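ATP-dependent DNA helicase (Mycobacterium smegmatis, PDB 5V9X) unwinds RNA:DNA hybrids in the 3'-to-5' direction, tracking along single-stranded DNA and drawing its energy from ATP hydrolysis. Local coordinates at residues A[235-240]-A[488-493]; A[256-261]-A[444-449]; A[28-31]-A[37-40]. One frame throughout, in Å; residues are numbered along the deposited sequence.

Contact 1 (A[235-240]-A[488-493])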
ATOM      1  N   VAL A 235       1.273   6.490  14.151  1.00 46.59           N
ATOM      2  CA  VAL A 235       1.503   5.058  13.979  1.00 43.43           C
ATOM      3  C   VAL A 235       1.519   4.360  15.334  1.00 46.10           C
ATOM      4  O   VAL A 235       1.007   3.242  15.481  1.00 46.98           O
ATOM      5  CB  VAL A 235       2.807   4.821  13.197  1.00 43.01           C
ATOM      6  CG1 VAL A 235       3.120   3.337  13.119  1.00 37.63           C
ATOM      7  CG2 VAL A 235       2.704   5.423  11.805  1.00 32.74           C
ATOM      8  N   ALA A 236       2.100   5.010  16.345  1.00 45.49           N
ATOM      9  CA  ALA A 236       2.070   4.458  17.694  1.00 44.61           C
ATOM     10  C   ALA A 236       0.646   4.376  18.226  1.00 47.39           C
ATOM     11  O   ALA A 236       0.315   3.449  18.976  1.00 49.58           O
ATOM     12  CB  ALA A 236       2.940   5.302  18.626  1.00 43.22           C
ATOM     13  N   ARG A 237      -0.208   5.333  17.852  1.00 47.04           N
ATOM     14  CA  ARG A 237      -1.610   5.265  18.242  1.00 43.71           C
ATOM     15  C   ARG A 237      -2.328   4.120  17.537  1.00 45.33           C
ATOM     16  O   ARG A 237      -3.227   3.500  18.118  1.00 50.50           O
ATOM     17  CB  ARG A 237      -2.303   6.595  17.943  1.00 43.17           C
ATOM     18  CG  ARG A 237      -3.631   6.773  18.657  1.00 46.02           C
ATOM     19  CD  ARG A 237      -4.300   8.086  18.278  1.00 45.38           C
ATOM     20  NE  ARG A 237      -4.882   8.040  16.941  1.00 46.10           N
ATOM     21  CZ  ARG A 237      -6.055   7.479  16.662  1.00 50.15           C
ATOM     22  NH1 ARG A 237      -6.764   6.911  17.630  1.00 55.49           N
ATOM     23  NH2 ARG A 237      -6.520   7.481  15.419  1.00 44.18           N
ATOM     24  N   PHE A 238      -1.954   3.825  16.290  1.00 37.68           N
ATOM     25  CA  PHE A 238      -2.542   2.679  15.613  1.00 39.04           C
ATOM     26  C   PHE A 238      -2.135   1.377  16.287  1.00 46.48           C
ATOM     27  O   PHE A 238      -2.965   0.478  16.464  1.00 51.30           O
ATOM     28  CB  PHE A 238      -2.138   2.653  14.139  1.00 38.07           C
ATOM     29  CG  PHE A 238      -2.523   1.380  13.438  1.00 38.64           C
ATOM     30  CD1 PHE A 238      -3.812   1.201  12.966  1.00 34.21           C
ATOM     31  CD2 PHE A 238      -1.606   0.356  13.269  1.00 43.61           C
ATOM     32  CE1 PHE A 238      -4.178   0.035  12.333  1.00 32.59           C
ATOM     33  CE2 PHE A 238      -1.966  -0.820  12.636  1.00 46.95           C
ATOM     34  CZ  PHE A 238      -3.256  -0.978  12.169  1.00 43.37           C
ATOM     35  N   LEU A 239      -0.860   1.262  16.669  1.00 47.84           N
ATOM     36  CA  LEU A 239      -0.353   0.013  17.225  1.00 43.96           C
ATOM     37  C   LEU A 239      -0.997  -0.308  18.568  1.00 42.82           C
ATOM     38  O   LEU A 239      -1.416  -1.446  18.802  1.00 44.63           O
ATOM     39  CB  LEU A 239       1.169   0.086  17.363  1.00 41.24           C
ATOM     40  CG  LEU A 239       1.871  -1.010  18.166  1.00 40.76           C
ATOM     41  CD1 LEU A 239       1.764  -2.357  17.471  1.00 40.34           C
ATOM     42  CD2 LEU A 239       3.325  -0.642  18.410  1.00 33.40           C
ATOM     43  N   SER A 240      -1.103   0.680  19.458  1.00 42.98           N
ATOM     44  CA  SER A 240      -1.533   0.428  20.827  1.00 47.81           C
ATOM     45  C   SER A 240      -2.974   0.831  21.108  1.00 47.71           C
ATOM     46  O   SER A 240      -3.525   0.408  22.128  1.00 50.51           O
ATOM     47  CB  SER A 240      -0.618   1.157  21.813  1.00 51.76           C
ATOM     48  OG  SER A 240       0.740   0.814  21.604  1.00 57.64           O
ATOM     49  N   ARG A 488     -11.578   0.725  21.984  1.00 63.87           N
ATOM     50  CA  ARG A 488     -10.194   0.641  22.439  1.00 52.24           C
ATOM     51  C   ARG A 488      -9.220   0.648  21.266  1.00 51.61           C
ATOM     52  O   ARG A 488      -8.064   1.057  21.423  1.00 57.20           O
ATOM     53  CB  ARG A 488      -9.993  -0.602  23.306  1.00 46.20           C
ATOM     54  CG  ARG A 488     -10.415  -0.405  24.755  1.00 47.93           C
ATOM     55  CD  ARG A 488      -9.975  -1.558  25.646  1.00 49.80           C
ATOM     56  NE  ARG A 488     -10.811  -2.743  25.479  1.00 55.72           N
ATOM     57  CZ  ARG A 488     -11.879  -3.013  26.222  1.00 60.42           C
ATOM     58  NH1 ARG A 488     -12.245  -2.181  27.187  1.00 64.98           N
ATOM     59  NH2 ARG A 488     -12.582  -4.115  26.000  1.00 60.70           N
ATOM     60  N   SER A 489      -9.667   0.215  20.090  1.00 45.80           N
ATOM     61  CA  SER A 489      -8.841   0.304  18.898  1.00 47.76           C
ATOM     62  C   SER A 489      -8.674   1.765  18.479  1.00 51.83           C
ATOM     63  O   SER A 489      -9.368   2.666  18.957  1.00 58.80           O
ATOM     64  CB  SER A 489      -9.454  -0.508  17.759  1.00 49.49           C
ATOM     65  OG  SER A 489     -10.706   0.029  17.364  1.00 51.31           O
ATOM     66  N   ALA A 490      -7.736   1.992  17.568  1.00 49.95           N
ATOM     67  CA  ALA A 490      -7.445   3.334  17.077  1.00 55.08           C
ATOM     68  C   ALA A 490      -8.483   3.852  16.078  1.00 59.06           C
ATOM     69  O   ALA A 490      -8.921   5.003  16.210  1.00 59.73           O
ATOM     70  CB  ALA A 490      -6.049   3.378  16.453  1.00 56.01           C
ATOM     71  N   PRO A 491      -8.902   3.072  15.069  1.00 54.74           N
ATOM     72  CA  PRO A 491      -9.819   3.630  14.058  1.00 48.10           C
ATOM     73  C   PRO A 491     -11.220   3.912  14.575  1.00 46.40           C
ATOM     74  O   PRO A 491     -12.008   4.533  13.852  1.00 45.71           O
ATOM     75  CB  PRO A 491      -9.852   2.549  12.967  1.00 48.93           C
ATOM     76  CG  PRO A 491      -8.702   1.652  13.256  1.00 54.39           C
ATOM     77  CD  PRO A 491      -8.549   1.680  14.736  1.00 55.48           C
ATOM     78  N   PHE A 492     -11.559   3.476  15.789  1.00 45.92           N
ATOM     79  CA  PHE A 492     -12.902   3.658  16.328  1.00 46.73           C
ATOM     80  C   PHE A 492     -12.890   4.370  17.675  1.00 47.61           C
ATOM     81  O   PHE A 492     -13.866   4.283  18.427  1.00 46.82           O
ATOM     82  CB  PHE A 492     -13.613   2.310  16.445  1.00 46.36           C
ATOM     83  CG  PHE A 492     -13.748   1.578  15.137  1.00 44.04           C
ATOM     84  CD1 PHE A 492     -14.818   1.829  14.294  1.00 46.19           C
ATOM     85  CD2 PHE A 492     -12.808   0.638  14.753  1.00 40.71           C
ATOM     86  CE1 PHE A 492     -14.948   1.157  13.094  1.00 38.10           C
ATOM     87  CE2 PHE A 492     -12.929  -0.038  13.552  1.00 41.84           C
ATOM     88  CZ  PHE A 492     -14.002   0.222  12.724  1.00 45.34           C
ATOM     89  N   ALA A 493     -11.806   5.086  17.988  1.00 49.46           N
ATOM     90  CA  ALA A 493     -11.689   5.756  19.277  1.00 51.18           C
ATOM     91  C   ALA A 493     -12.757   6.823  19.487  1.00 57.84           C
ATOM     92  O   ALA A 493     -13.006   7.216  20.632  1.00 57.02           O
ATOM     93  CB  ALA A 493     -10.298   6.379  19.414  1.00 48.89           C
TER

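Contact 2 (A[256-261]-A[444-449])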
ATOM      1  N   PHE A 256      22.293   5.042   1.024  1.00 51.82           N
ATOM      2  CA  PHE A 256      21.762   4.526  -0.228  1.00 51.70           C
ATOM      3  C   PHE A 256      22.649   4.969  -1.381  1.00 52.03           C
ATOM      4  O   PHE A 256      23.180   6.084  -1.377  1.00 65.24           O
ATOM      5  CB  PHE A 256      20.327   5.009  -0.464  1.00 54.57           C
ATOM      6  CG  PHE A 256      19.318   4.404   0.471  1.00 55.58           C
ATOM      7  CD1 PHE A 256      19.020   5.011   1.679  1.00 56.68           C
ATOM      8  CD2 PHE A 256      18.663   3.230   0.137  1.00 57.39           C
ATOM      9  CE1 PHE A 256      18.091   4.457   2.539  1.00 57.39           C
ATOM     10  CE2 PHE A 256      17.733   2.671   0.993  1.00 60.77           C
ATOM     11  CZ  PHE A 256      17.447   3.286   2.196  1.00 59.61           C
ATOM     12  N   ASP A 257      22.814   4.089  -2.364  1.00 48.18           N
ATOM     13  CA  ASP A 257      23.535   4.393  -3.597  1.00 51.60           C
ATOM     14  C   ASP A 257      22.515   4.336  -4.732  1.00 57.06           C
ATOM     15  O   ASP A 257      22.406   3.342  -5.452  1.00 56.47           O
ATOM     16  CB  ASP A 257      24.694   3.419  -3.816  1.00 50.29           C
ATOM     17  CG  ASP A 257      25.512   3.753  -5.047  1.00 57.14           C
ATOM     18  OD1 ASP A 257      25.395   4.889  -5.553  1.00 61.42           O
ATOM     19  OD2 ASP A 257      26.268   2.874  -5.511  1.00 60.16           O
ATOM     20  N   LEU A 258      21.763   5.420  -4.884  1.00 58.74           N
ATOM     21  CA  LEU A 258      20.655   5.474  -5.824  1.00 56.11           C
ATOM     22  C   LEU A 258      21.117   5.985  -7.187  1.00 54.36           C
ATOM     23  O   LEU A 258      22.163   6.625  -7.320  1.00 54.57           O
ATOM     24  CB  LEU A 258      19.534   6.358  -5.278  1.00 52.37           C
ATOM     25  CG  LEU A 258      18.995   5.951  -3.906  1.00 48.09           C
ATOM     26  CD1 LEU A 258      17.907   6.913  -3.451  1.00 46.64           C
ATOM     27  CD2 LEU A 258      18.475   4.523  -3.934  1.00 50.18           C
ATOM     28  N   SER A 259      20.310   5.695  -8.204  1.00 50.25           N
ATOM     29  CA  SER A 259      20.675   5.991  -9.580  1.00 47.49           C
ATOM     30  C   SER A 259      19.432   5.924 -10.455  1.00 50.37           C
ATOM     31  O   SER A 259      18.582   5.049 -10.267  1.00 48.96           O
ATOM     32  CB  SER A 259      21.738   5.008 -10.084  1.00 48.60           C
ATOM     33  OG  SER A 259      21.902   5.106 -11.486  1.00 56.93           O
ATOM     34  N   VAL A 260      19.332   6.854 -11.403  1.00 51.29           N
ATOM     35  CA  VAL A 260      18.240   6.897 -12.371  1.00 51.55           C
ATOM     36  C   VAL A 260      18.863   6.760 -13.752  1.00 53.75           C
ATOM     37  O   VAL A 260      19.494   7.700 -14.253  1.00 56.73           O
ATOM     38  CB  VAL A 260      17.416   8.188 -12.263  1.00 50.39           C
ATOM     39  CG1 VAL A 260      16.351   8.226 -13.347  1.00 46.99           C
ATOM     40  CG2 VAL A 260      16.778   8.298 -10.893  1.00 41.32           C
ATOM     41  N   GLN A 261      18.686   5.596 -14.371  1.00 52.55           N
ATOM     42  CA  GLN A 261      19.322   5.272 -15.640  1.00 55.45           C
ATOM     43  C   GLN A 261      18.297   5.309 -16.766  1.00 54.97           C
ATOM     44  O   GLN A 261      17.219   4.714 -16.655  1.00 51.10           O
ATOM     45  CB  GLN A 261      19.998   3.900 -15.571  1.00 62.10           C
ATOM     46  CG  GLN A 261      21.091   3.817 -14.507  1.00 74.54           C
ATOM     47  CD  GLN A 261      21.800   2.473 -14.475  1.00 77.81           C
ATOM     48  OE1 GLN A 261      21.585   1.622 -15.339  1.00 85.01           O
ATOM     49  NE2 GLN A 261      22.654   2.278 -13.475  1.00 67.80           N
ATOM     50  N   GLN A 444      15.076  11.822  -4.955  1.00 56.61           N
ATOM     51  CA  GLN A 444      15.333  13.008  -4.146  1.00 53.70           C
ATOM     52  C   GLN A 444      14.750  12.856  -2.745  1.00 54.36           C
ATOM     53  O   GLN A 444      15.443  13.080  -1.745  1.00 54.35           O
ATOM     54  CB  GLN A 444      14.755  14.236  -4.848  1.00 54.63           C
ATOM     55  CG  GLN A 444      14.867  15.525  -4.063  1.00 62.11           C
ATOM     56  CD  GLN A 444      14.187  16.680  -4.769  1.00 68.06           C
ATOM     57  OE1 GLN A 444      14.776  17.326  -5.637  1.00 74.19           O
ATOM     58  NE2 GLN A 444      12.935  16.940  -4.408  1.00 65.27           N
ATOM     59  N   ARG A 445      13.476  12.469  -2.654  1.00 53.07           N
ATOM     60  CA  ARG A 445      12.833  12.328  -1.351  1.00 51.22           C
ATOM     61  C   ARG A 445      13.424  11.172  -0.552  1.00 51.41           C
ATOM     62  O   ARG A 445      13.480  11.242   0.681  1.00 46.78           O
ATOM     63  CB  ARG A 445      11.326  12.136  -1.526  1.00 52.75           C
ATOM     64  CG  ARG A 445      10.642  13.211  -2.368  1.00 55.12           C
ATOM     65  CD  ARG A 445      10.143  14.373  -1.525  1.00 61.30           C
ATOM     66  NE  ARG A 445       8.868  14.073  -0.877  1.00 67.83           N
ATOM     67  CZ  ARG A 445       8.231  14.906  -0.061  1.00 69.29           C
ATOM     68  NH1 ARG A 445       8.752  16.094   0.216  1.00 70.57           N
ATOM     69  NH2 ARG A 445       7.075  14.552   0.483  1.00 69.11           N
ATOM     70  N   MET A 446      13.863  10.104  -1.228  1.00 54.52           N
ATOM     71  CA  MET A 446      14.458   8.969  -0.524  1.00 47.80           C
ATOM     72  C   MET A 446      15.758   9.364   0.164  1.00 43.42           C
ATOM     73  O   MET A 446      16.032   8.921   1.287  1.00 39.50           O
ATOM     74  CB  MET A 446      14.714   7.817  -1.495  1.00 44.41           C
ATOM     75  CG  MET A 446      13.477   7.112  -2.001  1.00 44.92           C
ATOM     76  SD  MET A 446      13.861   6.065  -3.421  1.00 51.43           S
ATOM     77  CE  MET A 446      14.897   4.823  -2.653  1.00 55.28           C
ATOM     78  N   GLN A 447      16.577  10.181  -0.499  1.00 46.31           N
ATOM     79  CA  GLN A 447      17.848  10.591   0.086  1.00 48.51           C
ATOM     80  C   GLN A 447      17.646  11.480   1.307  1.00 52.45           C
ATOM     81  O   GLN A 447      18.464  11.450   2.233  1.00 59.08           O
ATOM     82  CB  GLN A 447      18.699  11.302  -0.966  1.00 51.45           C
ATOM     83  CG  GLN A 447      19.100  10.411  -2.136  1.00 52.81           C
ATOM     84  CD  GLN A 447      19.797  11.173  -3.248  1.00 55.79           C
ATOM     85  OE1 GLN A 447      19.742  12.401  -3.306  1.00 60.02           O
ATOM     86  NE2 GLN A 447      20.460  10.441  -4.138  1.00 52.44           N
ATOM     87  N   THR A 448      16.571  12.268   1.336  1.00 52.91           N
ATOM     88  CA  THR A 448      16.253  13.115   2.479  1.00 51.14           C
ATOM     89  C   THR A 448      15.222  12.491   3.415  1.00 47.58           C
ATOM     90  O   THR A 448      14.913  13.082   4.453  1.00 52.61           O
ATOM     91  CB  THR A 448      15.751  14.484   2.004  1.00 52.61           C
ATOM     92  OG1 THR A 448      14.536  14.320   1.262  1.00 55.11           O
ATOM     93  CG2 THR A 448      16.790  15.158   1.122  1.00 52.68           C
ATOM     94  N   GLY A 449      14.686  11.323   3.077  1.00 44.69           N
ATOM     95  CA  GLY A 449      13.737  10.658   3.951  1.00 49.08           C
ATOM     96  C   GLY A 449      12.386  11.330   4.054  1.00 53.17           C
ATOM     97  O   GLY A 449      11.721  11.211   5.086  1.00 53.76           O
TER

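Contact 3 (A[28-31]-A[37-40])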
ATOM      1  N   ASP A  28      25.049  -1.476  29.712  1.00 95.48           N
ATOM      2  CA  ASP A  28      25.081  -2.829  29.157  1.00 91.70           C
ATOM      3  C   ASP A  28      23.683  -3.207  28.686  1.00 81.42           C
ATOM      4  O   ASP A  28      22.804  -3.487  29.526  1.00 81.07           O
ATOM      5  CB  ASP A  28      25.600  -3.827  30.187  1.00 99.39           C
ATOM      6  CG  ASP A  28      25.827  -5.212  29.603  1.00104.21           C
ATOM      7  OD1 ASP A  28      25.639  -5.395  28.381  1.00103.24           O
ATOM      8  OD2 ASP A  28      26.197  -6.123  30.374  1.00106.36           O
ATOM      9  N   PRO A  29      23.430  -3.228  27.374  1.00 71.94           N
ATOM     10  CA  PRO A  29      22.085  -3.590  26.904  1.00 68.23           C
ATOM     11  C   PRO A  29      21.744  -5.051  27.133  1.00 66.62           C
ATOM     12  O   PRO A  29      20.561  -5.386  27.274  1.00 69.77           O
ATOM     13  CB  PRO A  29      22.128  -3.251  25.406  1.00 66.88           C
ATOM     14  CG  PRO A  29      23.361  -2.410  25.213  1.00 64.46           C
ATOM     15  CD  PRO A  29      24.322  -2.857  26.266  1.00 68.70           C
ATOM     16  N   LEU A  30      22.738  -5.931  27.167  1.00 64.28           N
ATOM     17  CA  LEU A  30      22.508  -7.358  27.333  1.00 64.08           C
ATOM     18  C   LEU A  30      22.495  -7.792  28.793  1.00 65.71           C
ATOM     19  O   LEU A  30      22.226  -8.965  29.070  1.00 69.23           O
ATOM     20  CB  LEU A  30      23.571  -8.149  26.562  1.00 60.27           C
ATOM     21  CG  LEU A  30      23.548  -7.970  25.042  1.00 51.15           C
ATOM     22  CD1 LEU A  30      24.865  -8.409  24.431  1.00 48.87           C
ATOM     23  CD2 LEU A  30      22.388  -8.744  24.431  1.00 47.04           C
ATOM     24  N   GLY A  31      22.775  -6.881  29.729  1.00 61.49           N
ATOM     25  CA  GLY A  31      22.767  -7.225  31.140  1.00 61.52           C
ATOM     26  C   GLY A  31      21.417  -7.675  31.659  1.00 61.82           C
ATOM     27  O   GLY A  31      21.361  -8.426  32.638  1.00 66.44           O
ATOM     28  N   THR A  37      21.582 -16.231  26.784  1.00 60.20           N
ATOM     29  CA  THR A  37      21.257 -15.361  25.658  1.00 53.23           C
ATOM     30  C   THR A  37      22.282 -14.245  25.508  1.00 52.96           C
ATOM     31  O   THR A  37      22.600 -13.841  24.384  1.00 53.18           O
ATOM     32  CB  THR A  37      19.851 -14.781  25.825  1.00 44.63           C
ATOM     33  OG1 THR A  37      18.907 -15.850  25.948  1.00 43.64           O
ATOM     34  CG2 THR A  37      19.474 -13.934  24.624  1.00 40.50           C
ATOM     35  N   ARG A  38      22.822 -13.748  26.622  1.00 54.48           N
ATOM     36  CA  ARG A  38      23.877 -12.745  26.547  1.00 56.46           C
ATOM     37  C   ARG A  38      25.120 -13.310  25.873  1.00 60.19           C
ATOM     38  O   ARG A  38      25.721 -12.654  25.013  1.00 61.06           O
ATOM     39  CB  ARG A  38      24.211 -12.229  27.948  1.00 61.20           C
ATOM     40  CG  ARG A  38      25.192 -11.069  27.964  1.00 64.86           C
ATOM     41  CD  ARG A  38      25.727 -10.789  29.364  1.00 69.43           C
ATOM     42  NE  ARG A  38      24.663 -10.584  30.345  1.00 69.75           N
ATOM     43  CZ  ARG A  38      24.414 -11.404  31.361  1.00 72.42           C
ATOM     44  NH1 ARG A  38      25.160 -12.484  31.542  1.00 75.33           N
ATOM     45  NH2 ARG A  38      23.426 -11.139  32.207  1.00 73.66           N
ATOM     46  N   GLU A  39      25.515 -14.534  26.242  1.00 62.36           N
ATOM     47  CA  GLU A  39      26.717 -15.118  25.658  1.00 59.14           C
ATOM     48  C   GLU A  39      26.532 -15.399  24.174  1.00 57.01           C
ATOM     49  O   GLU A  39      27.467 -15.219  23.387  1.00 60.73           O
ATOM     50  CB  GLU A  39      27.114 -16.399  26.395  1.00 59.14           C
ATOM     51  CG  GLU A  39      28.374 -17.050  25.822  1.00 62.75           C
ATOM     52  CD  GLU A  39      29.018 -18.046  26.766  1.00 71.27           C
ATOM     53  OE1 GLU A  39      28.601 -19.223  26.769  1.00 72.42           O
ATOM     54  OE2 GLU A  39      29.943 -17.648  27.507  1.00 75.27           O
ATOM     55  N   TRP A  40      25.339 -15.840  23.768  1.00 53.45           N
ATOM     56  CA  TRP A  40      25.121 -16.110  22.351  1.00 53.69           C
ATOM     57  C   TRP A  40      25.220 -14.835  21.525  1.00 54.88           C
ATOM     58  O   TRP A  40      25.964 -14.781  20.537  1.00 54.51           O
ATOM     59  CB  TRP A  40      23.766 -16.770  22.109  1.00 52.22           C
ATOM     60  CG  TRP A  40      23.432 -16.681  20.654  1.00 54.27           C
ATOM     61  CD1 TRP A  40      23.964 -17.433  19.650  1.00 49.88           C
ATOM     62  CD2 TRP A  40      22.548 -15.742  20.028  1.00 55.95           C
ATOM     63  NE1 TRP A  40      23.445 -17.042  18.440  1.00 51.10           N
ATOM     64  CE2 TRP A  40      22.575 -16.004  18.644  1.00 53.18           C
ATOM     65  CE3 TRP A  40      21.729 -14.714  20.504  1.00 54.92           C
ATOM     66  CZ2 TRP A  40      21.816 -15.275  17.731  1.00 49.41           C
ATOM     67  CZ3 TRP A  40      20.973 -13.992  19.597  1.00 50.57           C
ATOM     68  CH2 TRP A  40      21.019 -14.277  18.227  1.00 47.08           C
TER

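Contact 1 (A[235-240]-A[488-493])
The carbonyl oxygen of A490 takes a hydrogen bond from R237 NH1, at 3.2 Å with an N-H...O angle of 150°. The nitrogen comes from the side of the C=O, with a C=O...N angle of 111°, and it is somewhat tilted from the carbonyl plane. A493 N makes a second, weak bond to A490 O at 3.4 Å. That bond belongs to the type I turn from A490 to A493, so the arginine shares an oxygen that the turn uses weakly. R237 leaves the helix with CG anti to the backbone N, and a bend at chi3 (75°) carries the guanidinium across to the turn. A490 CB lies over one face of the guanidinium, 3.8 Å from R237 NH1. A493 CB approaches R237 NH1 obliquely, at 4.0 Å.

The rest is packing of the A490 methyl against the helix backbone. A490 points its methyl at the helix, and A490 CB meets F238 CA at 3.7 Å. F238 adds little through its ring, which packs on V196 and A197 of helix 194-197.

Helix 232-240 belongs to the first RecA-like domain, the one with the parallel sheet that includes strands 64-68 and 245-248. The contact joins this domain to the loop between helices 479-488 and 497-508, which probably belongs to the winged-helix region of Lhr-type helicases.

R237 has a further partner in its own helix, since NE forms a salt bridge with E234 OE1. This probably steadies the guanidinium facing the turn. Next to A490, P491 rests on A203 and A206 of helix 200-213.

Contact 2 (A[256-261]-A[444-449])
The flat amide of Q447 is not what meets L258: the touch is made by Q447 CG, 3.9 Å from L258 CD1. The amide extends past the leucine, and its NE2 gives a hydrogen bond to K654 O.

L258 and M446 form the body of the contact. M446 CE sits by the fork of the leucine, 3.8 Å from L258 CD1 and equally 3.8 Å from L258 CD2. CD1 also meets the root of the methionine, with L258 CD1 to M446 CB at 3.9 Å. The sulfur is a little farther, 4.1 Å from M446 SD to L258 CD1. The bend of the methionine at chi3 (67°) explains this wrapping: the chain runs out to SD, then turns its methyl onto the leucine. The two side chains meet at a slant. The contact is apolar and buried, with the aliphatic part of Q447 at its border.

The helix ends just beyond the contact. G449, with positive phi, is the C-prime residue of a Schellman motif, with D450 N bonded to R445 O and a weak bond from G449 N to M446 O.

Strand 256-262 belongs to the parallel sheet of the second RecA-like domain, between strands 424-429 and 657-659. Helix 433-448 packs on one face of that sheet. Helix 406-413 lies beside this pair, where L410 meets both M446 and F256.

Contact 3 (A[28-31]-A[37-40])
An Asx turn at the start of the modelled chain lies against R38 of helix 35-44. In the turn, D28 OD1 accepts a bond from L30 N at 3.2 Å, met from above the carboxylate plane. A weak bond from G31 N to D28 O, at 3.4 Å, spans the same bend. The carbonyls of L30 and G31 both face one arginine.

R38 NE bonds to L30 O at 3.2 Å, with an N-H...O angle of 142°. NE stands above the carbonyl plane, and the oxygen lies oblique to the guanidinium. R38 NH2 makes a weak bond to G31 O at 3.4 Å. This oxygen lies at the guanidinium edge, near its plane.

CG of R38 is trans to the main-chain N (chi1 -174°), which sends the chain toward the loop. A bend at chi3 then swings NE round to the carbonyls. Nearer the backbone the arginine acts as an apolar chain, with R38 CG 3.6 Å from L30 CB. The side chain of L30 also touches W56 of helix 50-60 and F41 and T42 of helix 35-44.

D28 OD2 stays 4.7 Å from R38 NE, too far for a salt bridge. The grip rests on main-chain carbonyls. The nearby negative charge probably adds a mild attraction.

Contact 2 is the buried one, and purely apolar across its two segments. Contacts 1 and 3 are partly buried. Each has a helix arginine bonded to the loop backbone, one carbonyl in contact 1 and two, one of them weakly, in contact 3. They differ in reach: contact 3 closes a few residues of chain at the outer end of the molecule, whereas contact 1 joins parts about 250 residues apart and probably links two domains. Contact 2 lies within that long excursion and joins a helix to the sheet of the second RecA-like domain. Helix 232-240 is part of the first RecA-like domain, and helix 35-44 packs on its helices 75-88 and 118-130. None of the contacts touch.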